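Local coordinates for replication protein B (Plasmid RSF1010, PDB 3H20), which synthesises primers on single-stranded DNA to start replication of the plasmid that encodes it, at residues D243-A246 with A247-A251; T219-D222 with E223-E227; Q46-P49 with W50-M54; Q194-Q197 with E198-R201. All coordinates share one frame; numbering follows the deposited sequence.

Contact 1 (D243-A246 with A247-A251); sequences DFIA and AQKLA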
ATOM      1  N   ASP A 243      19.416  -5.305  38.026  1.00 32.48           N
ATOM      2  CA  ASP A 243      20.478  -5.637  37.073  1.00 32.59           C
ATOM      3  C   ASP A 243      20.318  -7.066  36.554  1.00 32.82           C
ATOM      4  O   ASP A 243      20.403  -7.307  35.351  1.00 32.84           O
ATOM      5  CB  ASP A 243      21.863  -5.513  37.716  1.00 32.16           C
ATOM      6  CG  ASP A 243      22.415  -4.085  37.709  1.00 32.18           C
ATOM      7  OD1 ASP A 243      21.799  -3.165  37.131  1.00 30.87           O
ATOM      8  OD2 ASP A 243      23.499  -3.892  38.296  1.00 32.17           O
ATOM      9  N   PHE A 244      20.106  -8.007  37.473  1.00 33.04           N
ATOM     10  CA  PHE A 244      19.994  -9.419  37.126  1.00 33.28           C
ATOM     11  C   PHE A 244      18.854  -9.655  36.122  1.00 33.01           C
ATOM     12  O   PHE A 244      19.034 -10.356  35.126  1.00 32.77           O
ATOM     13  CB  PHE A 244      19.786 -10.264  38.388  1.00 33.91           C
ATOM     14  CG  PHE A 244      19.646 -11.733  38.116  1.00 35.52           C
ATOM     15  CD1 PHE A 244      20.766 -12.551  38.057  1.00 37.70           C
ATOM     16  CD2 PHE A 244      18.392 -12.300  37.906  1.00 38.03           C
ATOM     17  CE1 PHE A 244      20.639 -13.917  37.800  1.00 39.07           C
ATOM     18  CE2 PHE A 244      18.258 -13.660  37.638  1.00 38.74           C
ATOM     19  CZ  PHE A 244      19.384 -14.467  37.591  1.00 38.23           C
ATOM     20  N   ILE A 245      17.686  -9.082  36.401  1.00 32.53           N
ATOM     21  CA  ILE A 245      16.523  -9.260  35.524  1.00 32.53           C
ATOM     22  C   ILE A 245      16.722  -8.586  34.158  1.00 32.62           C
ATOM     23  O   ILE A 245      16.357  -9.154  33.124  1.00 33.10           O
ATOM     24  CB  ILE A 245      15.200  -8.789  36.197  1.00 32.38           C
ATOM     25  CG1 ILE A 245      14.923  -9.602  37.470  1.00 32.02           C
ATOM     26  CG2 ILE A 245      14.033  -8.908  35.223  1.00 32.46           C
ATOM     27  CD1 ILE A 245      13.713  -9.153  38.268  1.00 32.09           C
ATOM     28  N   ALA A 246      17.289  -7.382  34.152  1.00 32.25           N
ATOM     29  CA  ALA A 246      17.604  -6.693  32.898  1.00 32.64           C
ATOM     30  C   ALA A 246      18.625  -7.498  32.075  1.00 32.57           C
ATOM     31  O   ALA A 246      18.432  -7.717  30.874  1.00 32.53           O
ATOM     32  CB  ALA A 246      18.111  -5.265  33.168  1.00 32.42           C
ATOM     33  N   ALA A 247      19.683  -7.968  32.730  1.00 32.65           N
ATOM     34  CA  ALA A 247      20.695  -8.804  32.069  1.00 33.12           C
ATOM     35  C   ALA A 247      20.085 -10.081  31.493  1.00 33.58           C
ATOM     36  O   ALA A 247      20.432 -10.494  30.386  1.00 33.89           O
ATOM     37  CB  ALA A 247      21.839  -9.141  33.029  1.00 32.94           C
ATOM     38  N   GLN A 248      19.180 -10.703  32.245  1.00 34.05           N
ATOM     39  CA  GLN A 248      18.503 -11.914  31.769  1.00 34.80           C
ATOM     40  C   GLN A 248      17.684 -11.631  30.501  1.00 34.96           C
ATOM     41  O   GLN A 248      17.662 -12.451  29.577  1.00 35.05           O
ATOM     42  CB  GLN A 248      17.620 -12.519  32.865  1.00 35.14           C
ATOM     43  CG  GLN A 248      16.951 -13.821  32.435  1.00 36.70           C
ATOM     44  CD  GLN A 248      15.759 -14.203  33.277  1.00 39.62           C
ATOM     45  OE1 GLN A 248      15.381 -13.485  34.200  1.00 40.49           O
ATOM     46  NE2 GLN A 248      15.138 -15.346  32.941  1.00 39.36           N
ATOM     47  N   LYS A 249      17.023 -10.473  30.462  1.00 34.80           N
ATOM     48  CA  LYS A 249      16.207 -10.081  29.308  1.00 35.38           C
ATOM     49  C   LYS A 249      17.064  -9.806  28.074  1.00 34.91           C
ATOM     50  O   LYS A 249      16.792 -10.344  27.002  1.00 34.37           O
ATOM     51  CB  LYS A 249      15.322  -8.879  29.644  1.00 35.56           C
ATOM     52  CG  LYS A 249      14.024  -9.252  30.346  1.00 38.13           C
ATOM     53  CD  LYS A 249      13.532  -8.122  31.237  1.00 40.35           C
ATOM     54  CE  LYS A 249      12.049  -8.265  31.584  1.00 42.19           C
ATOM     55  NZ  LYS A 249      11.739  -9.526  32.323  1.00 43.50           N
ATOM     56  N   LEU A 250      18.104  -8.987  28.243  1.00 34.54           N
ATOM     57  CA  LEU A 250      19.088  -8.720  27.191  1.00 34.47           C
ATOM     58  C   LEU A 250      19.779  -9.985  26.661  1.00 34.22           C
ATOM     59  O   LEU A 250      19.925 -10.148  25.449  1.00 34.17           O
ATOM     60  CB  LEU A 250      20.135  -7.704  27.672  1.00 34.58           C
ATOM     61  CG  LEU A 250      19.890  -6.215  27.382  1.00 35.09           C
ATOM     62  CD1 LEU A 250      18.602  -5.707  28.026  1.00 35.34           C
ATOM     63  CD2 LEU A 250      21.096  -5.370  27.835  1.00 34.71           C
ATOM     64  N   ALA A 251      20.191 -10.879  27.561  1.00 34.31           N
ATOM     65  CA  ALA A 251      20.848 -12.137  27.161  1.00 34.38           C
ATOM     66  C   ALA A 251      19.895 -13.087  26.428  1.00 34.82           C
ATOM     67  O   ALA A 251      20.294 -13.756  25.473  1.00 35.04           O
ATOM     68  CB  ALA A 251      21.464 -12.833  28.360  1.00 34.65           C
TER
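Lys249 lies alongside Ile245, one turn earlier in helix 239-252, and the two side chains run in the same direction. The aliphatic contact is between the Ile245 methyl CG2 and Lys249 CD, 4.1 Å apart, while Lys249 NZ merely lies against that methyl, 3.7 Å from Ile245 CG2. Lys249 CG stands opposite its own carbonyl carbon (chi1 -83°), which sends the chain back over the preceding turn, and a bend at the last torsion brings the ammonium end beside the methyl. Lys249 CD also rests 3.6 Å from Ile245 O. Cut back to an alanine here, the side chain would no longer lie along Ile245 CG2, which would probably lose its aliphatic neighbour, and Glu227 its packing partner. Ala247 and Leu250 pack on Ile260 of helix 257-267.

The backbone bonds are those of a regular alpha-helix: Ala247 N to Asp243 O at 2.8 Å, Gln248 N to Phe244 O, Lys249 N to Ile245 O, and Leu250 N to Ala246 O at 2.9 Å, the last almost straight at 178°. Leu250 CD1 folds back to within 3.5 Å of Ala246 O.

Among the polar ends, the buried carboxylate of Asp243 is held by three hydroxyls, those of Tyr224, Tyr282 and Ser268. This part of the helix combines an alkyl-lined flank with hydroxyl hydrogen bonds that would help to offset the cost of burying the aspartate's charge, if it is ionised.

Contact 2 (T219-D222 with E223-E227); sequences TALD and EYRSE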
ATOM      1  N   THR A 219      20.352   0.564  20.986  1.00 50.26           N
ATOM      2  CA  THR A 219      21.482  -0.331  21.244  1.00 49.09           C
ATOM      3  C   THR A 219      21.300  -1.084  22.569  1.00 48.04           C
ATOM      4  O   THR A 219      20.268  -0.936  23.228  1.00 47.88           O
ATOM      5  CB  THR A 219      22.830   0.439  21.234  1.00 49.24           C
ATOM      6  OG1 THR A 219      23.915  -0.495  21.293  1.00 49.66           O
ATOM      7  CG2 THR A 219      22.926   1.407  22.414  1.00 49.19           C
ATOM      8  N   ALA A 220      22.299  -1.883  22.948  1.00 46.72           N
ATOM      9  CA  ALA A 220      22.279  -2.638  24.208  1.00 45.61           C
ATOM     10  C   ALA A 220      22.073  -1.737  25.422  1.00 44.68           C
ATOM     11  O   ALA A 220      21.319  -2.079  26.335  1.00 44.51           O
ATOM     12  CB  ALA A 220      23.558  -3.457  24.364  1.00 45.69           C
ATOM     13  N   LEU A 221      22.748  -0.589  25.416  1.00 43.66           N
ATOM     14  CA  LEU A 221      22.627   0.418  26.466  1.00 42.57           C
ATOM     15  C   LEU A 221      21.191   0.941  26.591  1.00 41.89           C
ATOM     16  O   LEU A 221      20.622   0.947  27.684  1.00 41.60           O
ATOM     17  CB  LEU A 221      23.608   1.570  26.206  1.00 42.63           C
ATOM     18  CG  LEU A 221      23.749   2.701  27.230  1.00 42.59           C
ATOM     19  CD1 LEU A 221      24.314   2.192  28.550  1.00 42.39           C
ATOM     20  CD2 LEU A 221      24.622   3.818  26.663  1.00 42.38           C
ATOM     21  N   ASP A 222      20.613   1.358  25.463  1.00 41.15           N
ATOM     22  CA  ASP A 222      19.229   1.844  25.417  1.00 40.36           C
ATOM     23  C   ASP A 222      18.260   0.764  25.889  1.00 39.74           C
ATOM     24  O   ASP A 222      17.283   1.049  26.585  1.00 39.50           O
ATOM     25  CB  ASP A 222      18.850   2.284  23.997  1.00 40.32           C
ATOM     26  CG  ASP A 222      19.814   3.306  23.410  1.00 40.40           C
ATOM     27  OD1 ASP A 222      20.326   4.177  24.156  1.00 40.47           O
ATOM     28  OD2 ASP A 222      20.045   3.242  22.183  1.00 39.72           O
ATOM     29  N   GLU A 223      18.558  -0.472  25.494  1.00 39.11           N
ATOM     30  CA  GLU A 223      17.785  -1.658  25.848  1.00 38.86           C
ATOM     31  C   GLU A 223      17.823  -1.909  27.359  1.00 38.17           C
ATOM     32  O   GLU A 223      16.793  -2.179  27.983  1.00 37.87           O
ATOM     33  CB  GLU A 223      18.373  -2.859  25.104  1.00 38.95           C
ATOM     34  CG  GLU A 223      17.423  -4.009  24.852  1.00 39.72           C
ATOM     35  CD  GLU A 223      18.024  -5.063  23.935  1.00 39.60           C
ATOM     36  OE1 GLU A 223      18.694  -4.677  22.950  1.00 40.77           O
ATOM     37  OE2 GLU A 223      17.814  -6.272  24.192  1.00 40.34           O
ATOM     38  N   TYR A 224      19.020  -1.811  27.930  1.00 37.47           N
ATOM     39  CA  TYR A 224      19.225  -1.961  29.370  1.00 36.92           C
ATOM     40  C   TYR A 224      18.472  -0.890  30.168  1.00 36.97           C
ATOM     41  O   TYR A 224      17.741  -1.211  31.105  1.00 36.62           O
ATOM     42  CB  TYR A 224      20.725  -1.949  29.696  1.00 36.51           C
ATOM     43  CG  TYR A 224      21.047  -1.839  31.170  1.00 35.95           C
ATOM     44  CD1 TYR A 224      21.032  -2.964  32.001  1.00 36.28           C
ATOM     45  CD2 TYR A 224      21.384  -0.607  31.731  1.00 35.75           C
ATOM     46  CE1 TYR A 224      21.329  -2.856  33.360  1.00 34.80           C
ATOM     47  CE2 TYR A 224      21.677  -0.491  33.077  1.00 35.71           C
ATOM     48  CZ  TYR A 224      21.647  -1.613  33.884  1.00 35.52           C
ATOM     49  OH  TYR A 224      21.939  -1.477  35.216  1.00 35.85           O
ATOM     50  N   ARG A 225      18.639   0.373  29.773  1.00 37.27           N
ATOM     51  CA  ARG A 225      17.989   1.501  30.443  1.00 37.66           C
ATOM     52  C   ARG A 225      16.462   1.403  30.396  1.00 37.84           C
ATOM     53  O   ARG A 225      15.782   1.736  31.372  1.00 37.89           O
ATOM     54  CB  ARG A 225      18.467   2.827  29.846  1.00 37.82           C
ATOM     55  CG  ARG A 225      19.954   3.097  30.060  1.00 38.73           C
ATOM     56  CD  ARG A 225      20.497   4.095  29.046  1.00 40.92           C
ATOM     57  NE  ARG A 225      20.151   5.474  29.384  1.00 41.96           N
ATOM     58  CZ  ARG A 225      20.906   6.283  30.126  1.00 43.23           C
ATOM     59  NH1 ARG A 225      22.067   5.865  30.622  1.00 43.72           N
ATOM     60  NH2 ARG A 225      20.497   7.517  30.376  1.00 43.35           N
ATOM     61  N   SER A 226      15.936   0.939  29.264  1.00 38.02           N
ATOM     62  CA  SER A 226      14.496   0.737  29.087  1.00 38.12           C
ATOM     63  C   SER A 226      13.929  -0.260  30.104  1.00 38.03           C
ATOM     64  O   SER A 226      12.933   0.029  30.770  1.00 37.83           O
ATOM     65  CB  SER A 226      14.195   0.271  27.660  1.00 38.30           C
ATOM     66  OG  SER A 226      12.836   0.496  27.329  1.00 38.66           O
ATOM     67  N   GLU A 227      14.577  -1.420  30.225  1.00 38.07           N
ATOM     68  CA  GLU A 227      14.172  -2.440  31.196  1.00 38.16           C
ATOM     69  C   GLU A 227      14.276  -1.922  32.636  1.00 37.64           C
ATOM     70  O   GLU A 227      13.357  -2.116  33.437  1.00 37.48           O
ATOM     71  CB  GLU A 227      15.001  -3.725  31.036  1.00 38.57           C
ATOM     72  CG  GLU A 227      14.862  -4.440  29.681  1.00 40.86           C
ATOM     73  CD  GLU A 227      13.435  -4.875  29.357  1.00 43.53           C
ATOM     74  OE1 GLU A 227      12.707  -5.314  30.274  1.00 44.91           O
ATOM     75  OE2 GLU A 227      13.038  -4.782  28.174  1.00 45.03           O
TER
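Glu223 N reaches back to Thr219 O at 2.9 Å, and this bond closes the first turn of helix 220-234. The same turn is tied from the other direction by Thr219 N, which gives a hydrogen bond to Asp222 OD2 at 2.9 Å and 168°. That carboxylate oxygen is met on its anti side, 34° out of the carboxylate plane. A first torsion of -54° keeps Asp222 CG beside the backbone N and carries the carboxylate back toward the helix start. Beyond the turn, Glu223 forms a salt bridge to Arg255, and Glu227 one to Arg253. Tyr224 N to Ala220 O at 2.8 Å, Arg225 N to Leu221 O and Ser226 N to Asp222 O continue the backbone ladder.

Thr219 is the N-cap residue. Asp222, three residues on, supplies one half of a capping box, its carboxylate accepting the N-cap NH; the reciprocal bond from the Thr219 side chain is absent. The helix that follows is part of the C-terminal helical bundle.

On the flank beside helix 257-267, Arg225 runs alongside Leu221, with Leu221 CG 4.0 Å from Arg225 CD. The arginine methylenes fold over the carbonyl one turn back, Arg225 CG standing 3.3 Å from Leu221 O before the chain turns off at chi3. On the next flank, Glu223 CB approaches Ala220 O to 3.3 Å, while Leu221 O comes to the edge of the Tyr224 ring, near its plane.

Contact 3 (Q46-P49 with W50-M54); sequences QNTP and WLKRM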
ATOM      1  N   GLN A  46      -2.003   5.915 -33.861  1.00 30.62           N
ATOM      2  CA  GLN A  46      -0.961   5.550 -34.828  1.00 31.62           C
ATOM      3  C   GLN A  46      -0.524   4.092 -34.671  1.00 31.56           C
ATOM      4  O   GLN A  46      -0.083   3.452 -35.633  1.00 30.54           O
ATOM      5  CB  GLN A  46       0.263   6.455 -34.629  1.00 31.83           C
ATOM      6  CG  GLN A  46       1.252   6.483 -35.767  1.00 33.85           C
ATOM      7  CD  GLN A  46       2.508   7.299 -35.449  1.00 34.13           C
ATOM      8  OE1 GLN A  46       2.632   7.879 -34.371  1.00 38.17           O
ATOM      9  NE2 GLN A  46       3.433   7.352 -36.397  1.00 36.16           N
ATOM     10  N   ASN A  47      -0.625   3.584 -33.445  1.00 31.43           N
ATOM     11  CA  ASN A  47      -0.174   2.219 -33.129  1.00 32.09           C
ATOM     12  C   ASN A  47      -1.291   1.169 -33.124  1.00 31.95           C
ATOM     13  O   ASN A  47      -1.078   0.024 -32.732  1.00 32.59           O
ATOM     14  CB  ASN A  47       0.583   2.216 -31.794  1.00 32.27           C
ATOM     15  CG  ASN A  47       2.017   2.670 -31.943  1.00 33.15           C
ATOM     16  OD1 ASN A  47       2.867   1.915 -32.411  1.00 34.95           O
ATOM     17  ND2 ASN A  47       2.296   3.915 -31.564  1.00 33.12           N
ATOM     18  N   THR A  48      -2.475   1.550 -33.583  1.00 32.20           N
ATOM     19  CA  THR A  48      -3.616   0.632 -33.604  1.00 32.28           C
ATOM     20  C   THR A  48      -3.347  -0.664 -34.417  1.00 31.56           C
ATOM     21  O   THR A  48      -3.709  -1.755 -33.966  1.00 31.26           O
ATOM     22  CB  THR A  48      -4.912   1.352 -34.024  1.00 32.87           C
ATOM     23  OG1 THR A  48      -5.198   2.379 -33.060  1.00 35.33           O
ATOM     24  CG2 THR A  48      -6.117   0.392 -34.052  1.00 33.40           C
ATOM     25  N   PRO A  49      -2.707  -0.552 -35.599  1.00 30.63           N
ATOM     26  CA  PRO A  49      -2.368  -1.792 -36.305  1.00 30.78           C
ATOM     27  C   PRO A  49      -1.532  -2.744 -35.441  1.00 31.04           C
ATOM     28  O   PRO A  49      -1.823  -3.930 -35.396  1.00 30.37           O
ATOM     29  CB  PRO A  49      -1.549  -1.299 -37.507  1.00 30.65           C
ATOM     30  CG  PRO A  49      -2.093   0.056 -37.787  1.00 30.08           C
ATOM     31  CD  PRO A  49      -2.315   0.635 -36.386  1.00 30.55           C
ATOM     32  N   TRP A  50      -0.509  -2.227 -34.760  1.00 31.15           N
ATOM     33  CA  TRP A  50       0.330  -3.089 -33.917  1.00 31.55           C
ATOM     34  C   TRP A  50      -0.475  -3.704 -32.756  1.00 30.81           C
ATOM     35  O   TRP A  50      -0.327  -4.893 -32.463  1.00 30.21           O
ATOM     36  CB  TRP A  50       1.561  -2.343 -33.396  1.00 32.34           C
ATOM     37  CG  TRP A  50       2.460  -3.205 -32.563  1.00 34.54           C
ATOM     38  CD1 TRP A  50       3.169  -4.300 -32.975  1.00 34.66           C
ATOM     39  CD2 TRP A  50       2.729  -3.058 -31.166  1.00 36.62           C
ATOM     40  NE1 TRP A  50       3.867  -4.836 -31.922  1.00 35.35           N
ATOM     41  CE2 TRP A  50       3.621  -4.089 -30.801  1.00 36.25           C
ATOM     42  CE3 TRP A  50       2.300  -2.150 -30.185  1.00 37.48           C
ATOM     43  CZ2 TRP A  50       4.095  -4.246 -29.491  1.00 36.08           C
ATOM     44  CZ3 TRP A  50       2.777  -2.302 -28.878  1.00 36.47           C
ATOM     45  CH2 TRP A  50       3.664  -3.345 -28.548  1.00 34.78           C
ATOM     46  N   LEU A  51      -1.318  -2.895 -32.110  1.00 29.94           N
ATOM     47  CA  LEU A  51      -2.155  -3.365 -30.990  1.00 29.66           C
ATOM     48  C   LEU A  51      -3.126  -4.468 -31.416  1.00 29.65           C
ATOM     49  O   LEU A  51      -3.316  -5.440 -30.686  1.00 28.94           O
ATOM     50  CB  LEU A  51      -2.924  -2.202 -30.324  1.00 29.12           C
ATOM     51  CG  LEU A  51      -2.089  -1.083 -29.658  1.00 29.86           C
ATOM     52  CD1 LEU A  51      -3.007   0.046 -29.192  1.00 29.82           C
ATOM     53  CD2 LEU A  51      -1.245  -1.605 -28.492  1.00 30.53           C
ATOM     54  N   LYS A  52      -3.738  -4.322 -32.593  1.00 29.73           N
ATOM     55  CA  LYS A  52      -4.575  -5.401 -33.148  1.00 30.58           C
ATOM     56  C   LYS A  52      -3.782  -6.679 -33.435  1.00 30.53           C
ATOM     57  O   LYS A  52      -4.271  -7.776 -33.185  1.00 30.43           O
ATOM     58  CB  LYS A  52      -5.259  -4.964 -34.436  1.00 31.09           C
ATOM     59  CG  LYS A  52      -6.288  -3.879 -34.262  1.00 33.20           C
ATOM     60  CD  LYS A  52      -6.380  -3.107 -35.552  1.00 39.04           C
ATOM     61  CE  LYS A  52      -7.661  -3.390 -36.270  1.00 42.23           C
ATOM     62  NZ  LYS A  52      -8.656  -2.351 -35.902  1.00 43.95           N
ATOM     63  N   ARG A  53      -2.575  -6.535 -33.978  1.00 30.69           N
ATOM     64  CA  ARG A  53      -1.683  -7.693 -34.205  1.00 30.67           C
ATOM     65  C   ARG A  53      -1.439  -8.426 -32.884  1.00 30.64           C
ATOM     66  O   ARG A  53      -1.633  -9.644 -32.786  1.00 30.17           O
ATOM     67  CB  ARG A  53      -0.355  -7.240 -34.841  1.00 30.90           C
ATOM     68  CG  ARG A  53       0.748  -8.332 -34.924  1.00 31.31           C
ATOM     69  CD  ARG A  53       1.966  -7.837 -35.714  1.00 31.68           C
ATOM     70  NE  ARG A  53       3.013  -8.854 -35.845  1.00 34.36           N
ATOM     71  CZ  ARG A  53       3.043  -9.788 -36.792  1.00 34.63           C
ATOM     72  NH1 ARG A  53       2.077  -9.845 -37.703  1.00 35.73           N
ATOM     73  NH2 ARG A  53       4.040 -10.670 -36.831  1.00 36.26           N
ATOM     74  N   MET A  54      -1.035  -7.667 -31.867  1.00 30.38           N
ATOM     75  CA  MET A  54      -0.741  -8.220 -30.545  1.00 30.57           C
ATOM     76  C   MET A  54      -1.965  -8.903 -29.911  1.00 29.99           C
ATOM     77  O   MET A  54      -1.840  -9.988 -29.323  1.00 29.19           O
ATOM     78  CB  MET A  54      -0.177  -7.123 -29.625  1.00 30.86           C
ATOM     79  CG  MET A  54       1.238  -6.625 -30.002  1.00 32.68           C
ATOM     80  SD  MET A  54       2.511  -7.900 -29.826  1.00 38.28           S
ATOM     81  CE  MET A  54       2.697  -8.495 -31.496  1.00 38.46           C
TER
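Thr48 and Lys52 meet one turn apart at the start of helix 48-56, their side chains slanting across one another. The methyl Thr48 CG2 touches Lys52 CD at 3.8 Å. The lysine gets there because its first torsion, -67°, directs the methylenes over the previous turn, where Lys52 CD lies 3.4 Å from Thr48 O; bends at the third and fourth torsions then steer the amine. Thr48 turns its hydroxyl the other way, and OG1 is hydrogen-bonded to Leu45 O in the preceding helix.

Leu51 leans back toward the helix start, its CG 3.4 Å from Asn47 O. That oxygen also accepts Leu51 N at 3.0 Å. Asn47 is the N-cap residue, but its side chain makes no capping bond: Asn47 ND2 binds Glu43 O instead. Lys52 N to Thr48 O at 2.9 Å and Arg53 N to Pro49 O extend the helix.

The Trp50 indole swings away from the first turn, its CB staying 3.6 Å from Asn47 O. Met54 CG lies 3.5 Å above one face of the indole, displaced toward the rim.

The helix packs with Thr48 against Thr6, Leu7 and Ile10 of helix 6-17, Leu51 against Ile24 and Val26 of strand 21-28, and Trp50 against Met35 and Trp39 of the outermost strand 34-40, so it is seated on a sheet of the N-terminal primase domain.

Contact 4 (Q194-Q197 with E198-R201); sequences QRQQ and EKAR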
ATOM      1  N   GLN A 194      -4.151  12.457   9.923  1.00 34.58           N
ATOM      2  CA  GLN A 194      -3.033  13.277  10.387  1.00 35.01           C
ATOM      3  C   GLN A 194      -3.199  13.738  11.838  1.00 35.20           C
ATOM      4  O   GLN A 194      -2.208  13.822  12.569  1.00 34.80           O
ATOM      5  CB  GLN A 194      -2.841  14.490   9.476  1.00 35.13           C
ATOM      6  CG  GLN A 194      -2.294  14.165   8.104  1.00 35.10           C
ATOM      7  CD  GLN A 194      -2.133  15.398   7.235  1.00 35.80           C
ATOM      8  OE1 GLN A 194      -3.018  16.258   7.182  1.00 37.28           O
ATOM      9  NE2 GLN A 194      -1.009  15.486   6.542  1.00 35.60           N
ATOM     10  N   ARG A 195      -4.438  14.042  12.246  1.00 35.35           N
ATOM     11  CA  ARG A 195      -4.735  14.377  13.646  1.00 36.01           C
ATOM     12  C   ARG A 195      -4.445  13.195  14.570  1.00 36.01           C
ATOM     13  O   ARG A 195      -3.896  13.376  15.660  1.00 35.96           O
ATOM     14  CB  ARG A 195      -6.190  14.840  13.831  1.00 35.98           C
ATOM     15  CG  ARG A 195      -6.485  16.240  13.298  1.00 36.03           C
ATOM     16  CD  ARG A 195      -7.827  16.785  13.799  1.00 37.47           C
ATOM     17  NE  ARG A 195      -8.975  15.984  13.361  1.00 39.93           N
ATOM     18  CZ  ARG A 195      -9.594  16.112  12.186  1.00 41.14           C
ATOM     19  NH1 ARG A 195      -9.182  17.008  11.295  1.00 41.10           N
ATOM     20  NH2 ARG A 195     -10.632  15.335  11.902  1.00 40.96           N
ATOM     21  N   GLN A 196      -4.817  11.990  14.134  1.00 36.02           N
ATOM     22  CA  GLN A 196      -4.550  10.775  14.910  1.00 36.33           C
ATOM     23  C   GLN A 196      -3.053  10.489  15.005  1.00 36.14           C
ATOM     24  O   GLN A 196      -2.572   9.997  16.035  1.00 36.19           O
ATOM     25  CB  GLN A 196      -5.292   9.567  14.320  1.00 36.54           C
ATOM     26  CG  GLN A 196      -6.812   9.670  14.360  1.00 37.32           C
ATOM     27  CD  GLN A 196      -7.354   9.975  15.749  1.00 39.10           C
ATOM     28  OE1 GLN A 196      -7.031   9.295  16.726  1.00 38.98           O
ATOM     29  NE2 GLN A 196      -8.187  11.007  15.838  1.00 40.78           N
ATOM     30  N   GLN A 197      -2.329  10.799  13.927  1.00 35.75           N
ATOM     31  CA  GLN A 197      -0.864  10.719  13.891  1.00 35.67           C
ATOM     32  C   GLN A 197      -0.245  11.658  14.935  1.00 35.15           C
ATOM     33  O   GLN A 197       0.658  11.261  15.685  1.00 35.04           O
ATOM     34  CB  GLN A 197      -0.353  11.059  12.482  1.00 35.33           C
ATOM     35  CG  GLN A 197       1.164  10.989  12.285  1.00 36.63           C
ATOM     36  CD  GLN A 197       1.596  11.377  10.866  1.00 36.76           C
ATOM     37  OE1 GLN A 197       0.799  11.903  10.075  1.00 38.27           O
ATOM     38  NE2 GLN A 197       2.859  11.113  10.539  1.00 36.41           N
ATOM     39  N   GLU A 198      -0.739  12.895  14.979  1.00 34.57           N
ATOM     40  CA  GLU A 198      -0.269  13.887  15.949  1.00 34.45           C
ATOM     41  C   GLU A 198      -0.592  13.458  17.382  1.00 34.21           C
ATOM     42  O   GLU A 198       0.222  13.660  18.293  1.00 33.70           O
ATOM     43  CB  GLU A 198      -0.841  15.280  15.635  1.00 34.47           C
ATOM     44  CG  GLU A 198      -0.492  16.394  16.650  1.00 34.70           C
ATOM     45  CD  GLU A 198       0.992  16.776  16.697  1.00 34.77           C
ATOM     46  OE1 GLU A 198       1.771  16.337  15.825  1.00 34.17           O
ATOM     47  OE2 GLU A 198       1.376  17.531  17.620  1.00 34.41           O
ATOM     48  N   LYS A 199      -1.767  12.854  17.568  1.00 34.07           N
ATOM     49  CA  LYS A 199      -2.164  12.283  18.860  1.00 34.14           C
ATOM     50  C   LYS A 199      -1.169  11.212  19.310  1.00 34.26           C
ATOM     51  O   LYS A 199      -0.641  11.277  20.424  1.00 34.09           O
ATOM     52  CB  LYS A 199      -3.576  11.692  18.775  1.00 34.48           C
ATOM     53  CG  LYS A 199      -4.040  10.946  20.030  1.00 34.16           C
ATOM     54  CD  LYS A 199      -5.193  10.021  19.687  1.00 35.26           C
ATOM     55  CE  LYS A 199      -5.737   9.320  20.912  1.00 35.95           C
ATOM     56  NZ  LYS A 199      -7.069   8.711  20.633  1.00 36.91           N
ATOM     57  N   ALA A 200      -0.914  10.241  18.431  1.00 34.38           N
ATOM     58  CA  ALA A 200       0.041   9.158  18.697  1.00 34.59           C
ATOM     59  C   ALA A 200       1.444   9.695  18.981  1.00 34.71           C
ATOM     60  O   ALA A 200       2.155   9.170  19.845  1.00 34.78           O
ATOM     61  CB  ALA A 200       0.068   8.169  17.532  1.00 34.38           C
ATOM     62  N   ARG A 201       1.821  10.747  18.256  1.00 34.79           N
ATOM     63  CA  ARG A 201       3.078  11.455  18.479  1.00 35.27           C
ATOM     64  C   ARG A 201       3.161  12.043  19.886  1.00 34.71           C
ATOM     65  O   ARG A 201       4.119  11.781  20.620  1.00 34.64           O
ATOM     66  CB  ARG A 201       3.264  12.569  17.443  1.00 35.25           C
ATOM     67  CG  ARG A 201       4.576  13.321  17.608  1.00 36.34           C
ATOM     68  CD  ARG A 201       4.654  14.573  16.750  1.00 36.45           C
ATOM     69  NE  ARG A 201       5.708  15.457  17.249  1.00 38.31           N
ATOM     70  CZ  ARG A 201       5.511  16.466  18.095  1.00 38.57           C
ATOM     71  NH1 ARG A 201       4.287  16.747  18.536  1.00 37.79           N
ATOM     72  NH2 ARG A 201       6.541  17.204  18.498  1.00 37.96           N
TER
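Helix 179-206 is a long helix whose side chains here are mostly exposed within the chain, and in it Lys199 keeps company with Gln196 along its length. The amide oxygen Gln196 OE1 comes to 3.6 Å from Lys199 CD and 4.0 Å from Lys199 NZ. A bend at the second torsion (chi2 -53°) folds the glutamine amide toward the lysine, whose own chain is extended beyond CG.

Regular alpha-helical bonding runs through both segments: Glu198 N to Gln194 O at 3.0 Å, Lys199 N to Arg195 O, Ala200 N to Gln196 O at 2.9 Å, and Arg201 N to Gln197 O. In the chain this helix comes between the strands of the N-terminal primase domain and the C-terminal helical bundle, and its side chains here lie on the surface.

Charge is paired along one flank. Arg201 NH1 forms a salt bridge with Glu198 OE2 at 3.2 Å, and the same carboxylate oxygen pairs with Arg202. The Glu198 chain bends at its second torsion, while Arg201 stays extended from CG to NE. On the backbone side, Lys199 CB sits 3.4 Å from Gln196 O and Ala200 CB 3.5 Å from that same oxygen.

In the fold
All four contacts are local, between successive turns of one helix, but their settings differ. Contacts 1 and 2 lie on consecutive helices, 239-252 and 220-234, that pack on each other within the C-terminal bundle; contact 1 is the more buried. Contact 3 lies at the far end of the molecule, its centre about 69 Å from that of contact 1, and sets a helix start against strands and another helix. Contact 4 is a surface contact whose salt bridges join residues of its own helix, whereas those of contact 2 reach to Arg253 and Arg255. Contacts 2 and 3 both open a helix, while contacts 1 and 4 lie within one.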